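Local coordinates for protein amidohydrolase (Staphylococcus aureus, PDB 3NUR) that probably hydrolyses carbon-nitrogen or related bonds of a still unidentified substrate, using a metal site at the mouth of a TIM barrel, at residues I311-D316 and V327-L332; T26-Y31 and T289-L294; G252-F257 and P297-V302; F81-D86 and P126-G131. All blocks are in the same frame, centred on the assembly; numbering follows the deposited sequence.

Contact 1. Residues I311-D316 and V327-L332; sequences ILYAAD and VFLDEL. With CA (calcium ion), chain B.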
loop_
_atom_site.group_PDB
_atom_site.type_symbol
_atom_site.label_atom_id
_atom_site.label_comp_id
_atom_site.label_asym_id
_atom_site.label_seq_id
_atom_site.Cartn_x
_atom_site.Cartn_y
_atom_site.Cartn_z
ATOM N N ILE A 311 5.927 11.213 4.288
ATOM C CA ILE A 311 6.478 9.911 4.662
ATOM C C ILE A 311 5.701 9.286 5.815
ATOM O O ILE A 311 5.498 9.919 6.854
ATOM C CB ILE A 311 8.010 10.001 4.954
ATOM C CG1 ILE A 311 8.783 10.589 3.735
ATOM C CG2 ILE A 311 8.591 8.645 5.385
ATOM C CD1 ILE A 311 10.217 11.021 4.073
ATOM N N LEU A 312 5.288 8.035 5.624
ATOM C CA LEU A 312 4.583 7.254 6.645
ATOM C C LEU A 312 5.449 6.071 7.037
ATOM O O LEU A 312 6.321 5.696 6.272
ATOM C CB LEU A 312 3.218 6.752 6.121
ATOM C CG LEU A 312 2.222 7.806 5.661
ATOM C CD1 LEU A 312 0.994 7.145 5.013
ATOM C CD2 LEU A 312 1.814 8.729 6.807
ATOM N N TYR A 313 5.251 5.513 8.239
ATOM C CA TYR A 313 6.053 4.387 8.704
ATOM C C TYR A 313 5.355 3.060 8.407
ATOM O O TYR A 313 4.135 3.026 8.266
ATOM C CB TYR A 313 6.388 4.566 10.196
ATOM C CG TYR A 313 7.728 4.012 10.630
ATOM C CD1 TYR A 313 8.827 4.031 9.774
ATOM C CD2 TYR A 313 7.912 3.511 11.920
ATOM C CE1 TYR A 313 10.079 3.568 10.189
ATOM C CE2 TYR A 313 9.158 3.044 12.346
ATOM C CZ TYR A 313 10.235 3.066 11.474
ATOM O OH TYR A 313 11.457 2.588 11.889
ATOM N N ALA A 314 6.130 1.994 8.222
ATOM C CA ALA A 314 5.594 0.661 7.872
ATOM C C ALA A 314 6.684 -0.377 8.049
ATOM O O ALA A 314 7.850 -0.083 7.778
ATOM C CB ALA A 314 5.104 0.645 6.425
ATOM N N ALA A 315 6.305 -1.597 8.461
ATOM C CA ALA A 315 7.247 -2.689 8.713
ATOM C C ALA A 315 7.137 -3.863 7.744
ATOM O O ALA A 315 8.048 -4.683 7.708
ATOM C CB ALA A 315 7.025 -3.230 10.130
ATOM N N ASP A 316 5.996 -4.003 7.042
ATOM C CA ASP A 316 5.694 -5.182 6.191
ATOM C C ASP A 316 5.547 -6.435 7.088
ATOM O O ASP A 316 5.810 -7.573 6.667
ATOM C CB ASP A 316 6.721 -5.386 5.045
ATOM C CG ASP A 316 6.148 -6.135 3.861
ATOM O OD1 ASP A 316 4.891 -6.196 3.743
ATOM O OD2 ASP A 316 6.949 -6.747 3.088
ATOM N N VAL A 327 14.057 1.868 16.601
ATOM C CA VAL A 327 15.199 2.774 16.755
ATOM C C VAL A 327 15.660 3.435 15.444
ATOM O O VAL A 327 16.433 4.386 15.491
ATOM C CB VAL A 327 16.388 2.112 17.530
ATOM C CG1 VAL A 327 15.960 1.669 18.935
ATOM C CG2 VAL A 327 16.992 0.950 16.748
ATOM N N PHE A 328 15.188 2.943 14.285
ATOM C CA PHE A 328 15.614 3.444 12.974
ATOM C C PHE A 328 15.456 4.943 12.816
ATOM O O PHE A 328 16.364 5.598 12.307
ATOM C CB PHE A 328 14.914 2.696 11.834
ATOM C CG PHE A 328 15.222 3.193 10.435
ATOM C CD1 PHE A 328 16.496 3.058 9.895
ATOM C CD2 PHE A 328 14.223 3.757 9.644
ATOM C CE1 PHE A 328 16.776 3.521 8.600
ATOM C CE2 PHE A 328 14.492 4.169 8.328
ATOM C CZ PHE A 328 15.770 4.047 7.817
ATOM N N LEU A 329 14.326 5.491 13.270
ATOM C CA LEU A 329 14.087 6.937 13.133
ATOM C C LEU A 329 15.047 7.808 13.953
ATOM O O LEU A 329 15.148 9.010 13.700
ATOM C CB LEU A 329 12.610 7.297 13.378
ATOM C CG LEU A 329 11.594 6.583 12.471
ATOM C CD1 LEU A 329 10.172 6.895 12.905
ATOM C CD2 LEU A 329 11.790 6.940 10.994
ATOM N N ASP A 330 15.791 7.191 14.885
ATOM C CA ASP A 330 16.793 7.894 15.697
ATOM C C ASP A 330 18.180 7.942 15.011
ATOM O O ASP A 330 19.095 8.590 15.534
ATOM C CB ASP A 330 16.917 7.200 17.063
ATOM C CG ASP A 330 15.656 7.306 17.893
ATOM O OD1 ASP A 330 14.978 8.356 17.813
ATOM O OD2 ASP A 330 15.349 6.346 18.623
ATOM N N GLU A 331 18.347 7.241 13.868
ATOM C CA GLU A 331 19.645 7.118 13.181
ATOM C C GLU A 331 19.715 7.911 11.881
ATOM O O GLU A 331 20.604 7.671 11.058
ATOM C CB GLU A 331 19.931 5.631 12.879
ATOM C CG GLU A 331 19.723 4.695 14.060
ATOM C CD GLU A 331 20.116 3.250 13.824
ATOM O OE1 GLU A 331 20.428 2.556 14.819
ATOM O OE2 GLU A 331 20.118 2.808 12.651
ATOM N N LEU A 332 18.778 8.828 11.676
ATOM C CA LEU A 332 18.687 9.540 10.403
ATOM C C LEU A 332 19.013 11.030 10.454
ATOM O O LEU A 332 18.829 11.726 9.446
ATOM C CB LEU A 332 17.300 9.311 9.788
ATOM C CG LEU A 332 16.849 7.849 9.565
ATOM C CD1 LEU A 332 15.375 7.801 9.258
ATOM C CD2 LEU A 332 17.634 7.176 8.424
HETATM CA CA CA B . 3.725 -5.933 1.982
HETATM O O HOH W 1 5.606 -6.051 0.885
HETATM O O HOH W 2 3.565 -8.081 1.304
#
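On the outer side of the TIM barrel, L329 covers one face of the Y313 ring, where the segment that delivers D316 to the metal site meets the short helix 325-328 and the turn after it. The tight part is a CH-pi contact: L329 CD1 sits over the centre of the Y313 ring, 4.0 Å from the centroid and only 10° off its normal. The other methyl, L329 CD2, reaches the rim at Y313 CE1, 3.9 Å away, so the forked end of the leucine spreads across one face while the two side chains run past each other in opposite directions. F328 meets the phenol end differently. Its CB lies 3.5 Å from Y313 OH, and with CG anti to the backbone N (chi1 176°) its ring presents the F328 CD2 edge, not a face, to the hydroxyl; F328 CD2 in turn lies near the plane of the tyrosine ring. The hydroxyl itself bonds to the backbone carbonyl of L325, which ties the tyrosine to the same helix. The loose side lies beyond these three buried residues: a type I turn from F328 to E331 carries D330 and E331 into solvent, where they form salt bridges with K339 and K324. At the far end of 311-316, D316 OD1 binds the calcium ion at 2.1 Å.

Contact 2. Residues T26-Y31 and T289-L294; sequences TFEEHY and TPSGML. With CA (calcium ion), chain B.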
loop_
_atom_site.group_PDB
_atom_site.type_symbol
_atom_site.label_atom_id
_atom_site.label_comp_id
_atom_site.label_asym_id
_atom_site.label_seq_id
_atom_site.Cartn_x
_atom_site.Cartn_y
_atom_site.Cartn_z
ATOM N N THR A 26 1.889 2.065 11.944
ATOM C CA THR A 26 2.544 1.361 10.825
ATOM C C THR A 26 1.490 1.043 9.738
ATOM O O THR A 26 0.377 0.582 10.053
ATOM C CB THR A 26 3.413 0.196 11.296
ATOM O OG1 THR A 26 2.625 -0.669 12.096
ATOM C CG2 THR A 26 4.671 0.643 12.087
ATOM N N PHE A 27 1.834 1.315 8.470
ATOM C CA PHE A 27 0.868 1.287 7.371
ATOM C C PHE A 27 0.795 0.084 6.429
ATOM O O PHE A 27 -0.151 -0.001 5.632
ATOM C CB PHE A 27 0.973 2.594 6.585
ATOM C CG PHE A 27 0.265 3.753 7.239
ATOM C CD1 PHE A 27 -1.010 4.131 6.825
ATOM C CD2 PHE A 27 0.881 4.483 8.256
ATOM C CE1 PHE A 27 -1.674 5.203 7.433
ATOM C CE2 PHE A 27 0.230 5.576 8.844
ATOM C CZ PHE A 27 -1.039 5.928 8.424
ATOM N N GLU A 28 1.796 -0.810 6.463
ATOM C CA GLU A 28 1.782 -1.958 5.548
ATOM C C GLU A 28 1.967 -3.197 6.377
ATOM O O GLU A 28 3.067 -3.714 6.477
ATOM C CB GLU A 28 2.871 -1.808 4.457
ATOM C CG GLU A 28 2.634 -2.728 3.263
ATOM C CD GLU A 28 3.812 -2.777 2.309
ATOM O OE1 GLU A 28 4.360 -3.883 2.108
ATOM O OE2 GLU A 28 4.220 -1.705 1.800
ATOM N N GLU A 29 0.909 -3.598 7.084
ATOM C CA GLU A 29 0.962 -4.707 8.040
ATOM C C GLU A 29 -0.127 -5.672 7.616
ATOM O O GLU A 29 -1.276 -5.247 7.413
ATOM C CB GLU A 29 0.742 -4.130 9.456
ATOM C CG GLU A 29 1.536 -2.827 9.697
ATOM C CD GLU A 29 3.023 -2.826 9.346
ATOM O OE1 GLU A 29 3.722 -3.808 9.683
ATOM O OE2 GLU A 29 3.493 -1.840 8.729
ATOM N N HIS A 30 0.250 -6.948 7.425
ATOM C CA HIS A 30 -0.634 -7.918 6.803
ATOM C C HIS A 30 -1.234 -8.992 7.660
ATOM O O HIS A 30 -0.643 -9.435 8.642
ATOM C CB HIS A 30 0.090 -8.567 5.610
ATOM C CG HIS A 30 0.613 -7.568 4.615
ATOM N ND1 HIS A 30 -0.247 -6.818 3.820
ATOM C CD2 HIS A 30 1.894 -7.254 4.291
ATOM C CE1 HIS A 30 0.528 -6.062 3.055
ATOM N NE2 HIS A 30 1.824 -6.282 3.304
ATOM N N TYR A 31 -2.381 -9.479 7.198
ATOM C CA TYR A 31 -3.051 -10.617 7.803
ATOM C C TYR A 31 -3.609 -11.502 6.692
ATOM O O TYR A 31 -3.849 -11.021 5.594
ATOM C CB TYR A 31 -4.195 -10.161 8.755
ATOM C CG TYR A 31 -5.447 -9.724 8.031
ATOM C CD1 TYR A 31 -5.546 -8.449 7.485
ATOM C CD2 TYR A 31 -6.491 -10.622 7.791
ATOM C CE1 TYR A 31 -6.667 -8.058 6.770
ATOM C CE2 TYR A 31 -7.614 -10.245 7.062
ATOM C CZ TYR A 31 -7.690 -8.961 6.544
ATOM O OH TYR A 31 -8.775 -8.558 5.819
ATOM N N THR A 289 6.089 4.905 2.037
ATOM C CA THR A 289 6.499 4.153 3.225
ATOM C C THR A 289 7.755 3.312 2.927
ATOM O O THR A 289 8.038 3.049 1.754
ATOM C CB THR A 289 5.364 3.233 3.807
ATOM O OG1 THR A 289 5.457 1.888 3.286
ATOM C CG2 THR A 289 3.952 3.806 3.701
ATOM N N PRO A 290 8.472 2.845 3.980
ATOM C CA PRO A 290 9.670 2.025 3.755
ATOM C C PRO A 290 9.362 0.541 3.560
ATOM O O PRO A 290 10.254 -0.203 3.163
ATOM C CB PRO A 290 10.455 2.175 5.069
ATOM C CG PRO A 290 9.661 3.084 5.950
ATOM C CD PRO A 290 8.290 3.142 5.419
ATOM N N SER A 291 8.139 0.078 3.936
ATOM C CA SER A 291 7.784 -1.363 3.943
ATOM C C SER A 291 8.853 -2.224 4.649
ATOM O O SER A 291 9.271 -3.255 4.111
ATOM C CB SER A 291 7.564 -1.881 2.523
ATOM O OG SER A 291 6.720 -1.034 1.774
ATOM N N GLY A 292 9.337 -1.765 5.802
ATOM C CA GLY A 292 10.335 -2.492 6.583
ATOM C C GLY A 292 11.739 -2.539 6.002
ATOM O O GLY A 292 12.590 -3.277 6.515
HETATM N N MSE A 293 12.014 -1.733 4.948
HETATM C CA MSE A 293 13.356 -1.666 4.338
HETATM C C MSE A 293 14.038 -0.464 5.006
HETATM O O MSE A 293 13.929 0.655 4.529
HETATM C CB MSE A 293 13.269 -1.465 2.808
HETATM C CG MSE A 293 12.696 -2.658 2.055
HETATM SE SE MSE A 293 12.289 -2.165 0.178
HETATM C CE MSE A 293 13.860 -1.219 -0.313
ATOM N N LEU A 294 14.670 -0.704 6.154
ATOM C CA LEU A 294 15.196 0.364 6.992
ATOM C C LEU A 294 16.601 0.756 6.609
ATOM O O LEU A 294 17.572 0.442 7.299
ATOM C CB LEU A 294 15.019 0.002 8.481
ATOM C CG LEU A 294 13.588 -0.427 8.908
ATOM C CD1 LEU A 294 13.533 -0.706 10.397
ATOM C CD2 LEU A 294 12.529 0.600 8.496
HETATM CA CA CA B . 3.725 -5.933 1.982
HETATM O O HOH W 1 5.606 -6.051 0.885
HETATM O O HOH W 2 3.565 -8.081 1.304
#
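E28 reaches S291 across the barrel interior, linking the first strand, 24-31, to the loop after strand 286-288; segment 311-316 lies between these two in the barrel wall. From CB the chain of E28 runs out fully extended, with CG anti to the backbone N (chi1 -163°), and CG lies 3.6 Å from the calcium ion. At CD the two oxygens part: OE1 binds the metal at 2.1 Å, whereas OE2 takes a hydrogen bond from S291 OG, 2.6 Å away. The serine hydroxyl approaches from above the carboxylate plane, 37° out of it. S291 OG is in turn bonded to the backbone N of H253, so this second-shell serine is itself positioned by the loop after strand 249-251. Nearer the start of each segment, F27 CB packs against T289 CG2 at 4.3 Å, and T289 OG1 bonds to Y190. H30, two residues along the strand, adds NE2 to the metal at 2.3 Å; H192, D316 and two waters complete the site. With one oxygen on the metal and the other held by S291, rotation about the CG-CD bond is restricted and the carboxylate is kept in place for the metal.

Contact 3. Residues G252-F257 and P297-V302; sequences GHWGEF and PQFDLV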
loop_
_atom_site.group_PDB
_atom_site.type_symbol
_atom_site.label_atom_id
_atom_site.label_comp_id
_atom_site.label_asym_id
_atom_site.label_seq_id
_atom_site.Cartn_x
_atom_site.Cartn_y
_atom_site.Cartn_z
ATOM N N GLY A 252 4.570 1.826 -0.994
ATOM C CA GLY A 252 5.637 1.332 -0.144
ATOM C C GLY A 252 6.968 1.234 -0.840
ATOM O O GLY A 252 7.182 1.850 -1.888
ATOM N N HIS A 253 7.889 0.471 -0.234
ATOM C CA HIS A 253 9.240 0.221 -0.745
ATOM C C HIS A 253 9.921 1.483 -1.244
ATOM O O HIS A 253 10.561 1.493 -2.321
ATOM C CB HIS A 253 9.208 -0.928 -1.772
ATOM C CG HIS A 253 8.434 -2.099 -1.243
ATOM N ND1 HIS A 253 7.075 -2.248 -1.503
ATOM C CD2 HIS A 253 8.824 -3.064 -0.383
ATOM C CE1 HIS A 253 6.694 -3.303 -0.795
ATOM N NE2 HIS A 253 7.716 -3.840 -0.128
ATOM N N TRP A 254 9.823 2.552 -0.412
ATOM C CA TRP A 254 10.433 3.854 -0.664
ATOM C C TRP A 254 9.964 4.540 -1.962
ATOM O O TRP A 254 10.689 5.361 -2.538
ATOM C CB TRP A 254 11.982 3.747 -0.584
ATOM C CG TRP A 254 12.510 3.414 0.788
ATOM C CD1 TRP A 254 13.257 2.326 1.135
ATOM C CD2 TRP A 254 12.387 4.215 1.977
ATOM N NE1 TRP A 254 13.589 2.385 2.473
ATOM C CE2 TRP A 254 13.088 3.545 3.008
ATOM C CE3 TRP A 254 11.778 5.449 2.263
ATOM C CZ2 TRP A 254 13.193 4.065 4.303
ATOM C CZ3 TRP A 254 11.826 5.934 3.567
ATOM C CH2 TRP A 254 12.524 5.245 4.569
ATOM N N GLY A 255 8.752 4.219 -2.402
ATOM C CA GLY A 255 8.207 4.824 -3.614
ATOM C C GLY A 255 8.270 3.976 -4.862
ATOM O O GLY A 255 7.945 4.472 -5.951
ATOM N N GLU A 256 8.667 2.674 -4.733
ATOM C CA GLU A 256 8.635 1.736 -5.875
ATOM C C GLU A 256 9.371 2.297 -7.094
ATOM O O GLU A 256 8.877 2.214 -8.229
ATOM C CB GLU A 256 7.160 1.392 -6.214
ATOM C CG GLU A 256 6.333 0.966 -4.992
ATOM C CD GLU A 256 6.628 -0.392 -4.377
ATOM O OE1 GLU A 256 7.618 -1.042 -4.779
ATOM O OE2 GLU A 256 5.827 -0.836 -3.519
ATOM N N PHE A 257 10.574 2.837 -6.827
ATOM C CA PHE A 257 11.555 3.462 -7.732
ATOM C C PHE A 257 11.207 4.868 -8.202
ATOM O O PHE A 257 12.090 5.550 -8.722
ATOM C CB PHE A 257 11.814 2.608 -8.975
ATOM C CG PHE A 257 12.491 1.295 -8.715
ATOM C CD1 PHE A 257 13.881 1.191 -8.767
ATOM C CD2 PHE A 257 11.744 0.141 -8.489
ATOM C CE1 PHE A 257 14.507 -0.037 -8.588
ATOM C CE2 PHE A 257 12.373 -1.089 -8.300
ATOM C CZ PHE A 257 13.749 -1.170 -8.388
ATOM N N PRO A 297 20.132 5.496 2.752
ATOM C CA PRO A 297 20.232 6.204 1.456
ATOM C C PRO A 297 18.901 6.465 0.745
ATOM O O PRO A 297 18.702 7.549 0.196
ATOM C CB PRO A 297 21.196 5.328 0.645
ATOM C CG PRO A 297 21.989 4.558 1.703
ATOM C CD PRO A 297 20.983 4.283 2.770
ATOM N N GLN A 298 17.966 5.510 0.818
ATOM C CA GLN A 298 16.634 5.622 0.209
ATOM C C GLN A 298 15.801 6.624 1.003
ATOM O O GLN A 298 15.117 7.446 0.400
ATOM C CB GLN A 298 15.936 4.251 0.146
ATOM C CG GLN A 298 16.544 3.303 -0.909
ATOM C CD GLN A 298 17.865 2.690 -0.500
ATOM O OE1 GLN A 298 18.209 2.621 0.691
ATOM N NE2 GLN A 298 18.696 2.342 -1.484
ATOM N N PHE A 299 15.908 6.606 2.349
ATOM C CA PHE A 299 15.199 7.600 3.178
ATOM C C PHE A 299 15.640 9.007 2.772
ATOM O O PHE A 299 14.789 9.868 2.532
ATOM C CB PHE A 299 15.457 7.397 4.690
ATOM C CG PHE A 299 14.906 8.559 5.482
ATOM C CD1 PHE A 299 13.546 8.642 5.773
ATOM C CD2 PHE A 299 15.733 9.617 5.866
ATOM C CE1 PHE A 299 13.023 9.767 6.418
ATOM C CE2 PHE A 299 15.210 10.737 6.511
ATOM C CZ PHE A 299 13.861 10.796 6.796
ATOM N N ASP A 300 16.970 9.237 2.678
ATOM C CA ASP A 300 17.493 10.561 2.298
ATOM C C ASP A 300 16.975 11.022 0.939
ATOM O O ASP A 300 16.605 12.188 0.804
ATOM C CB ASP A 300 19.026 10.580 2.317
ATOM C CG ASP A 300 19.643 10.377 3.692
ATOM O OD1 ASP A 300 18.916 10.526 4.703
ATOM O OD2 ASP A 300 20.832 10.015 3.758
ATOM N N LEU A 301 16.927 10.110 -0.052
ATOM C CA LEU A 301 16.412 10.461 -1.383
ATOM C C LEU A 301 14.940 10.882 -1.313
ATOM O O LEU A 301 14.555 11.913 -1.871
ATOM C CB LEU A 301 16.570 9.255 -2.330
ATOM C CG LEU A 301 15.968 9.428 -3.747
ATOM C CD1 LEU A 301 16.859 10.298 -4.611
ATOM C CD2 LEU A 301 15.777 8.074 -4.416
ATOM N N VAL A 302 14.126 10.086 -0.609
ATOM C CA VAL A 302 12.683 10.309 -0.481
ATOM C C VAL A 302 12.435 11.626 0.257
ATOM O O VAL A 302 11.617 12.425 -0.197
ATOM C CB VAL A 302 12.004 9.072 0.186
ATOM C CG1 VAL A 302 10.584 9.384 0.673
ATOM C CG2 VAL A 302 12.004 7.866 -0.765
#
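W254 lays its indole against helix 296-306, with Q298 CB over the five-membered ring and F299 at the far end of the six-membered one. The Q298 contact is a CH-pi interaction: CB stands 3.6 Å from the five-ring centroid, 18° off the normal, and comes closest to W254 CD1 at 3.4 Å. Beyond CB the glutamine bends at chi2 (76°) and leads its amide away from the indole, where OE1 bonds to T295. At the other end, W254 CH2 meets F299 CB at 3.6 Å and points at the edge of the phenylalanine ring, in its plane. V302, one turn further along the helix, brings CG2 to 3.9 Å from W254 CE3 and to 3.3 Å from W254 O, reaching ring and backbone together. Within the loop 252-257, away from the helix, H253 ND1 donates to E256 OE2 at 2.8 Å, nearly straight at 163°; the bond lies close to the imidazole plane but meets the oxygen from above the carboxylate plane. E256 OE1 is bonded to H225. The tryptophan is held on the helix by van der Waals and CH-pi contacts, without a hydrogen bond between the segments. The one polar atom of its side chain, NE1, is satisfied by the carbonyl O of M293, which allows the indole to be buried without leaving its N-H lacking an acceptor.

Contact 4. Residues F81-D86 and P126-G131; sequences FMNNQD and PNRFVG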
loop_
_atom_site.group_PDB
_atom_site.type_symbol
_atom_site.label_atom_id
_atom_site.label_comp_id
_atom_site.label_asym_id
_atom_site.label_seq_id
_atom_site.Cartn_x
_atom_site.Cartn_y
_atom_site.Cartn_z
ATOM N N PHE A 81 5.521 -8.307 18.739
ATOM C CA PHE A 81 6.304 -7.513 17.804
ATOM C C PHE A 81 6.013 -6.027 17.980
ATOM O O PHE A 81 6.943 -5.241 18.109
ATOM C CB PHE A 81 6.072 -7.955 16.339
ATOM C CG PHE A 81 6.737 -7.033 15.327
ATOM C CD1 PHE A 81 8.079 -7.191 14.993
ATOM C CD2 PHE A 81 6.026 -5.988 14.740
ATOM C CE1 PHE A 81 8.699 -6.319 14.085
ATOM C CE2 PHE A 81 6.644 -5.120 13.833
ATOM C CZ PHE A 81 7.977 -5.295 13.512
HETATM N N MSE A 82 4.727 -5.638 17.995
HETATM C CA MSE A 82 4.337 -4.239 18.123
HETATM C C MSE A 82 4.845 -3.613 19.419
HETATM O O MSE A 82 5.443 -2.529 19.371
HETATM C CB MSE A 82 2.827 -4.098 18.033
HETATM C CG MSE A 82 2.290 -4.465 16.650
HETATM SE SE MSE A 82 0.381 -4.737 16.730
HETATM C CE MSE A 82 -0.198 -2.934 17.170
ATOM N N ASN A 83 4.654 -4.318 20.570
ATOM C CA ASN A 83 5.100 -3.808 21.866
ATOM C C ASN A 83 6.597 -3.636 21.951
ATOM O O ASN A 83 7.055 -2.604 22.426
ATOM C CB ASN A 83 4.591 -4.678 23.012
ATOM C CG ASN A 83 3.100 -4.534 23.259
ATOM O OD1 ASN A 83 2.371 -3.815 22.559
ATOM N ND2 ASN A 83 2.594 -5.263 24.229
ATOM N N ASN A 84 7.359 -4.606 21.441
ATOM C CA ASN A 84 8.823 -4.542 21.452
ATOM C C ASN A 84 9.380 -3.471 20.522
ATOM O O ASN A 84 10.499 -2.995 20.736
ATOM C CB ASN A 84 9.416 -5.897 21.076
ATOM C CG ASN A 84 9.165 -6.991 22.095
ATOM O OD1 ASN A 84 8.647 -6.768 23.198
ATOM N ND2 ASN A 84 9.490 -8.211 21.727
ATOM N N GLN A 85 8.628 -3.140 19.455
ATOM C CA GLN A 85 9.073 -2.140 18.463
ATOM C C GLN A 85 8.410 -0.774 18.588
ATOM O O GLN A 85 8.520 0.055 17.668
ATOM C CB GLN A 85 8.948 -2.701 17.033
ATOM C CG GLN A 85 9.796 -3.961 16.776
ATOM C CD GLN A 85 11.293 -3.794 16.984
ATOM O OE1 GLN A 85 11.879 -2.731 16.740
ATOM N NE2 GLN A 85 11.960 -4.868 17.402
ATOM N N ASP A 86 7.712 -0.531 19.710
ATOM C CA ASP A 86 7.046 0.741 20.011
ATOM C C ASP A 86 5.975 1.130 18.978
ATOM O O ASP A 86 5.815 2.309 18.651
ATOM C CB ASP A 86 8.076 1.884 20.245
ATOM C CG ASP A 86 8.932 1.735 21.501
ATOM O OD1 ASP A 86 8.501 1.019 22.440
ATOM O OD2 ASP A 86 10.021 2.342 21.550
ATOM N N PRO A 126 -9.534 -2.359 19.743
ATOM C CA PRO A 126 -9.721 -1.123 18.944
ATOM C C PRO A 126 -8.652 -0.063 19.082
ATOM O O PRO A 126 -8.595 0.845 18.257
ATOM C CB PRO A 126 -11.070 -0.582 19.453
ATOM C CG PRO A 126 -11.152 -1.083 20.854
ATOM C CD PRO A 126 -10.629 -2.495 20.729
ATOM N N ASN A 127 -7.861 -0.133 20.153
ATOM C CA ASN A 127 -6.808 0.853 20.375
ATOM C C ASN A 127 -5.511 0.495 19.650
ATOM O O ASN A 127 -4.637 1.350 19.535
ATOM C CB ASN A 127 -6.545 1.026 21.872
ATOM C CG ASN A 127 -7.749 1.543 22.623
ATOM O OD1 ASN A 127 -8.332 0.845 23.456
ATOM N ND2 ASN A 127 -8.182 2.758 22.312
ATOM N N ARG A 128 -5.394 -0.736 19.130
ATOM C CA ARG A 128 -4.139 -1.173 18.505
ATOM C C ARG A 128 -4.200 -1.389 17.011
ATOM O O ARG A 128 -3.162 -1.602 16.383
ATOM C CB ARG A 128 -3.620 -2.465 19.183
ATOM C CG ARG A 128 -3.492 -2.419 20.715
ATOM C CD ARG A 128 -2.517 -1.351 21.256
ATOM N NE ARG A 128 -1.157 -1.447 20.700
ATOM C CZ ARG A 128 -0.200 -2.247 21.164
ATOM N NH1 ARG A 128 -0.436 -3.048 22.204
ATOM N NH2 ARG A 128 1.003 -2.249 20.600
ATOM N N PHE A 129 -5.407 -1.398 16.454
ATOM C CA PHE A 129 -5.587 -1.687 15.035
ATOM C C PHE A 129 -6.578 -0.788 14.350
ATOM O O PHE A 129 -7.552 -0.325 14.952
ATOM C CB PHE A 129 -5.992 -3.157 14.834
ATOM C CG PHE A 129 -5.017 -4.153 15.412
ATOM C CD1 PHE A 129 -3.792 -4.401 14.788
ATOM C CD2 PHE A 129 -5.299 -4.814 16.601
ATOM C CE1 PHE A 129 -2.882 -5.300 15.341
ATOM C CE2 PHE A 129 -4.394 -5.727 17.145
ATOM C CZ PHE A 129 -3.195 -5.975 16.505
ATOM N N VAL A 130 -6.313 -0.545 13.076
ATOM C CA VAL A 130 -7.168 0.205 12.162
ATOM C C VAL A 130 -7.248 -0.696 10.903
ATOM O O VAL A 130 -6.264 -1.362 10.554
ATOM C CB VAL A 130 -6.592 1.618 11.878
ATOM C CG1 VAL A 130 -7.264 2.267 10.679
ATOM C CG2 VAL A 130 -6.744 2.520 13.106
ATOM N N GLY A 131 -8.405 -0.733 10.249
ATOM C CA GLY A 131 -8.524 -1.594 9.078
ATOM C C GLY A 131 -8.487 -0.894 7.741
ATOM O O GLY A 131 -8.989 0.226 7.596
#
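An outer helix and an inner strand of the TIM barrel meet here: R128, just before strand 129-131, and F129, its first residue, touch M82 and N83 near the C-terminal end of helix 75-84. R128 grips N83 end-on: NH1 and NH2 both donate to the single oxygen N83 OD1, each at 2.9 Å. The amide and guanidinium planes are nearly coplanar, 8° apart. NH1 comes in on a lone pair in the carbonyl plane, whereas NH2 lies almost on the line of the C=O bond, at a C=O...N angle of 170°. The arginine reaches this position by bending at chi2 and chi3, and its NE and NH2 also bond to the carbonyls of Q88 and V87, so the guanidinium is held from strand 87-94 as well as from helix 75-84. M82 passes the arginine in the opposite direction. This selenomethionine bends at chi3, which brings CE to 3.3 Å from R128 O, while SE rests 3.6 Å from F129 CE1 in an oblique Met-aromatic contact, 56° off the ring normal. N83 is exposed to solvent, whereas M82 and F129 are buried. F129 also meets the ring of Y121 from helix 104-124, and strand 87-94, which pairs with strand 129-131, is touched by both M82 and F129.

How the contacts relate
Contacts 1 and 2 share the calcium ion and its waters, and are tied directly by backbone and side-chain bonds: Y313 O to F27 N, and A315 N to E29 OE2. Contact 2, nearest the chain centre, is the polar one, a carboxylate between metal and hydroxyl; contact 1 is buried but apolar across its segments. Contact 3 is also largely apolar, yet its loop 252-257 hydrogen-bonds to the loop 289-294 of contact 2, and it meets contact 1 where I311 and L332 pack on helix 296-306. Contact 4, partly exposed, combines an arginine grip with a selenium-aromatic contact; it touches contact 1 through F81 and A315, and reaches the same three-stranded sheet as contact 2 without touching it.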